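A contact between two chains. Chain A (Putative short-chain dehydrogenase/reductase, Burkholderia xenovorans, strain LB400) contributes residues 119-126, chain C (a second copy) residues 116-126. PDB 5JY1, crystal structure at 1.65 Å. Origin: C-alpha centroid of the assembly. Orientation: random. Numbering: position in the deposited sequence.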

# COMPACT_ATOMS: atom_id res chain seq x y z
N THR A 119 -18.65 -17.49 -4.38
CA THR A 119 -17.25 -17.10 -4.26
C THR A 119 -16.89 -16.77 -2.81
O THR A 119 -15.81 -17.14 -2.35
CB THR A 119 -16.96 -15.92 -5.18
OG1 THR A 119 -17.15 -16.33 -6.54
CG2 THR A 119 -15.53 -15.47 -5.02
N LEU A 120 -17.78 -16.09 -2.08
CA LEU A 120 -17.54 -15.87 -0.66
C LEU A 120 -17.42 -17.19 0.09
O LEU A 120 -16.58 -17.33 0.99
CB LEU A 120 -18.65 -15.01 -0.06
CG LEU A 120 -18.65 -13.52 -0.43
CD1 LEU A 120 -19.93 -12.88 0.06
CD2 LEU A 120 -17.43 -12.79 0.15
N THR A 121 -18.23 -18.19 -0.27
CA THR A 121 -18.17 -19.48 0.41
C THR A 121 -16.85 -20.20 0.13
O THR A 121 -16.17 -20.65 1.05
CB THR A 121 -19.35 -20.37 0.01
OG1 THR A 121 -20.59 -19.71 0.34
CG2 THR A 121 -19.28 -21.72 0.74
N THR A 122 -16.49 -20.33 -1.16
CA THR A 122 -15.34 -21.18 -1.50
C THR A 122 -14.01 -20.51 -1.17
O THR A 122 -13.02 -21.21 -0.93
CB THR A 122 -15.36 -21.57 -2.99
OG1 THR A 122 -15.23 -20.40 -3.80
CG2 THR A 122 -16.65 -22.29 -3.34
N SER A 123 -13.96 -19.19 -1.18
CA SER A 123 -12.74 -18.48 -0.80
C SER A 123 -12.78 -18.06 0.67
O SER A 123 -11.99 -18.56 1.49
CB SER A 123 -12.52 -17.27 -1.71
OG SER A 123 -12.26 -17.69 -3.04
N LEU A 124 -13.72 -17.19 1.03
CA LEU A 124 -13.62 -16.53 2.33
C LEU A 124 -14.04 -17.45 3.47
O LEU A 124 -13.29 -17.63 4.43
CB LEU A 124 -14.44 -15.24 2.33
CG LEU A 124 -14.31 -14.36 3.56
CD1 LEU A 124 -12.84 -14.02 3.82
CD2 LEU A 124 -15.14 -13.08 3.39
N TRP A 125 -15.25 -18.01 3.39
CA TRP A 125 -15.72 -18.89 4.46
C TRP A 125 -14.81 -20.11 4.61
O TRP A 125 -14.48 -20.52 5.74
CB TRP A 125 -17.15 -19.32 4.19
CG TRP A 125 -18.16 -18.27 4.57
CD1 TRP A 125 -18.79 -17.39 3.73
CD2 TRP A 125 -18.64 -17.98 5.89
NE1 TRP A 125 -19.64 -16.57 4.46
CE2 TRP A 125 -19.57 -16.93 5.78
CE3 TRP A 125 -18.38 -18.54 7.15
CZ2 TRP A 125 -20.25 -16.41 6.89
CZ3 TRP A 125 -19.04 -18.02 8.25
CH2 TRP A 125 -19.97 -16.97 8.11
N ALA A 126 -14.40 -20.70 3.49
CA ALA A 126 -13.49 -21.84 3.56
C ALA A 126 -12.23 -21.50 4.35
O ALA A 126 -11.75 -22.30 5.16
CB ALA A 126 -13.12 -22.29 2.15
N LEU C 116 -19.96 -13.19 11.72
CA LEU C 116 -19.38 -12.90 10.41
C LEU C 116 -20.46 -12.76 9.35
O LEU C 116 -20.40 -11.85 8.52
CB LEU C 116 -18.35 -13.98 10.02
CG LEU C 116 -17.73 -13.76 8.64
CD1 LEU C 116 -16.93 -12.45 8.56
CD2 LEU C 116 -16.85 -14.95 8.24
N GLU C 117 -21.48 -13.62 9.39
CA GLU C 117 -22.55 -13.52 8.40
C GLU C 117 -23.30 -12.20 8.55
O GLU C 117 -23.61 -11.53 7.56
CB GLU C 117 -23.51 -14.70 8.53
CG GLU C 117 -24.58 -14.71 7.43
CD GLU C 117 -23.99 -14.51 6.04
OE1 GLU C 117 -23.04 -15.24 5.66
OE2 GLU C 117 -24.47 -13.61 5.31
N GLN C 118 -23.58 -11.79 9.79
CA GLN C 118 -24.27 -10.53 10.01
C GLN C 118 -23.45 -9.35 9.51
O GLN C 118 -23.99 -8.44 8.86
CB GLN C 118 -24.59 -10.36 11.50
CG GLN C 118 -25.37 -9.08 11.80
CD GLN C 118 -25.51 -8.84 13.29
OE1 GLN C 118 -24.85 -7.96 13.85
NE2 GLN C 118 -26.37 -9.61 13.93
N THR C 119 -22.15 -9.36 9.79
CA THR C 119 -21.28 -8.26 9.38
C THR C 119 -21.09 -8.24 7.86
O THR C 119 -21.11 -7.17 7.25
CB THR C 119 -19.95 -8.36 10.10
OG1 THR C 119 -20.16 -8.12 11.50
CG2 THR C 119 -18.97 -7.31 9.58
N LEU C 120 -20.93 -9.41 7.24
CA LEU C 120 -20.90 -9.46 5.78
C LEU C 120 -22.18 -8.90 5.17
O LEU C 120 -22.15 -8.22 4.14
CB LEU C 120 -20.67 -10.89 5.30
CG LEU C 120 -19.25 -11.43 5.47
CD1 LEU C 120 -19.19 -12.91 5.15
CD2 LEU C 120 -18.28 -10.64 4.58
N THR C 121 -23.33 -9.18 5.79
CA THR C 121 -24.60 -8.70 5.24
C THR C 121 -24.72 -7.18 5.38
O THR C 121 -25.06 -6.49 4.41
CB THR C 121 -25.77 -9.39 5.93
OG1 THR C 121 -25.74 -10.80 5.67
CG2 THR C 121 -27.09 -8.81 5.41
N THR C 122 -24.44 -6.65 6.57
CA THR C 122 -24.71 -5.25 6.85
C THR C 122 -23.67 -4.33 6.24
O THR C 122 -23.97 -3.16 5.94
CB THR C 122 -24.78 -4.99 8.36
OG1 THR C 122 -23.53 -5.35 8.97
CG2 THR C 122 -25.90 -5.79 9.00
N SER C 123 -22.45 -4.82 6.04
CA SER C 123 -21.43 -4.01 5.39
C SER C 123 -21.32 -4.34 3.91
O SER C 123 -21.60 -3.51 3.05
CB SER C 123 -20.07 -4.20 6.08
OG SER C 123 -20.13 -3.71 7.41
N LEU C 124 -20.95 -5.58 3.60
CA LEU C 124 -20.55 -5.93 2.24
C LEU C 124 -21.76 -6.13 1.33
O LEU C 124 -21.84 -5.50 0.27
CB LEU C 124 -19.67 -7.18 2.27
CG LEU C 124 -19.11 -7.57 0.92
CD1 LEU C 124 -18.29 -6.42 0.33
CD2 LEU C 124 -18.26 -8.82 1.05
N TRP C 125 -22.71 -6.99 1.71
CA TRP C 125 -23.88 -7.21 0.86
C TRP C 125 -24.68 -5.93 0.69
O TRP C 125 -25.12 -5.60 -0.42
CB TRP C 125 -24.75 -8.33 1.43
CG TRP C 125 -24.23 -9.70 1.12
CD1 TRP C 125 -23.49 -10.51 1.94
CD2 TRP C 125 -24.42 -10.43 -0.10
NE1 TRP C 125 -23.20 -11.70 1.29
CE2 TRP C 125 -23.76 -11.67 0.04
CE3 TRP C 125 -25.08 -10.14 -1.31
CZ2 TRP C 125 -23.74 -12.63 -0.98
CZ3 TRP C 125 -25.07 -11.10 -2.31
CH2 TRP C 125 -24.41 -12.32 -2.14
N ALA C 126 -24.83 -5.16 1.77
CA ALA C 126 -25.53 -3.88 1.68
C ALA C 126 -24.90 -2.99 0.62
O ALA C 126 -25.61 -2.35 -0.17
CB ALA C 126 -25.51 -3.18 3.04

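The two stretches are helical throughout, and their axes approach no closer than 13.0 Å, with 126° between their N-to-C directions. At that separation the backbones do not touch, and the contact is built by side chains long enough to span the gap. Leucine and tryptophan supply most of it, and no hydrogen bond crosses between the helices.

The centre of the contact is a reciprocal arrangement of leucines and tryptophans. Leu A120 and Leu C120, whose CA atoms lie 9.7 Å apart, both direct CA-to-CB toward the opposing helix and adopt the same rotamer, m at chi1 and t at chi2. In this conformation CD2 makes the closest approach to the facing leucine and CD1 the closest approach to the facing tryptophan. CD2 of Leu A120 packs against CD2 of Leu C124 at 4.2 Å, and CD1 of Leu A120 lies 3.7 Å from NE1 of Trp C125. The converse pairs are nearly identical: CD2 of Leu C120 is 4.2 Å from CD2 of Leu A124, and CD1 of Leu C120 is 3.8 Å from NE1 of Trp A125. Leu A124 and Leu C124 also point toward the other chain, but with chi1 t and chi2 p, a combination that presents CD2 to the facing leucine.

The tryptophans reach the contact differently. Both leave their helix sideways, and with chi1 at -80° in each and chi2 at 100° in Trp A125 and 98° in Trp C125, the indole swings so that its end comes nearer the other chain. The matching torsions show that the two tryptophan side chains share one conformation. The ring of Trp A125 meets CD1 of Leu C120 obliquely, and that of Trp C125 meets CD1 of Leu A120 in the same way.

The ring of Trp A125 has further neighbours in the longer chain C stretch. Leu C116, in the t, p rotamer, sets CD2 over one face of the indole, 3.7 Å from the centroid of the six-membered ring and 12° off its normal, a well-centred CH-pi contact. The same methyl carbon is 3.7 Å from CH2 of Trp A125. Glu C117 starts out sideways, but its chi2 of 48° and chi3 of 52° fold the chain so that OE1 comes within 3.3 Å of CZ2 of Trp A125. This is a close approach to a ring carbon, oblique to the ring. With these added partners Trp A125 has 87 Å² covered, the largest share of any residue here, out of 353 Å² buried over both sides.

The backbone contains a wider pi-type turn at 120-125 in both chains. Trp A125 N donates to Leu A120 O at 2.8 Å, whereas the bond from Leu A124 N to the same oxygen, at 2.9 Å, is weak; chain C repeats the pattern. The threonines and serines are out of reach of the partner helix. On chain C, Thr C121 has chi1 m, which lets OG1 donate to the backbone O of Glu C117 at 2.9 Å, one turn earlier.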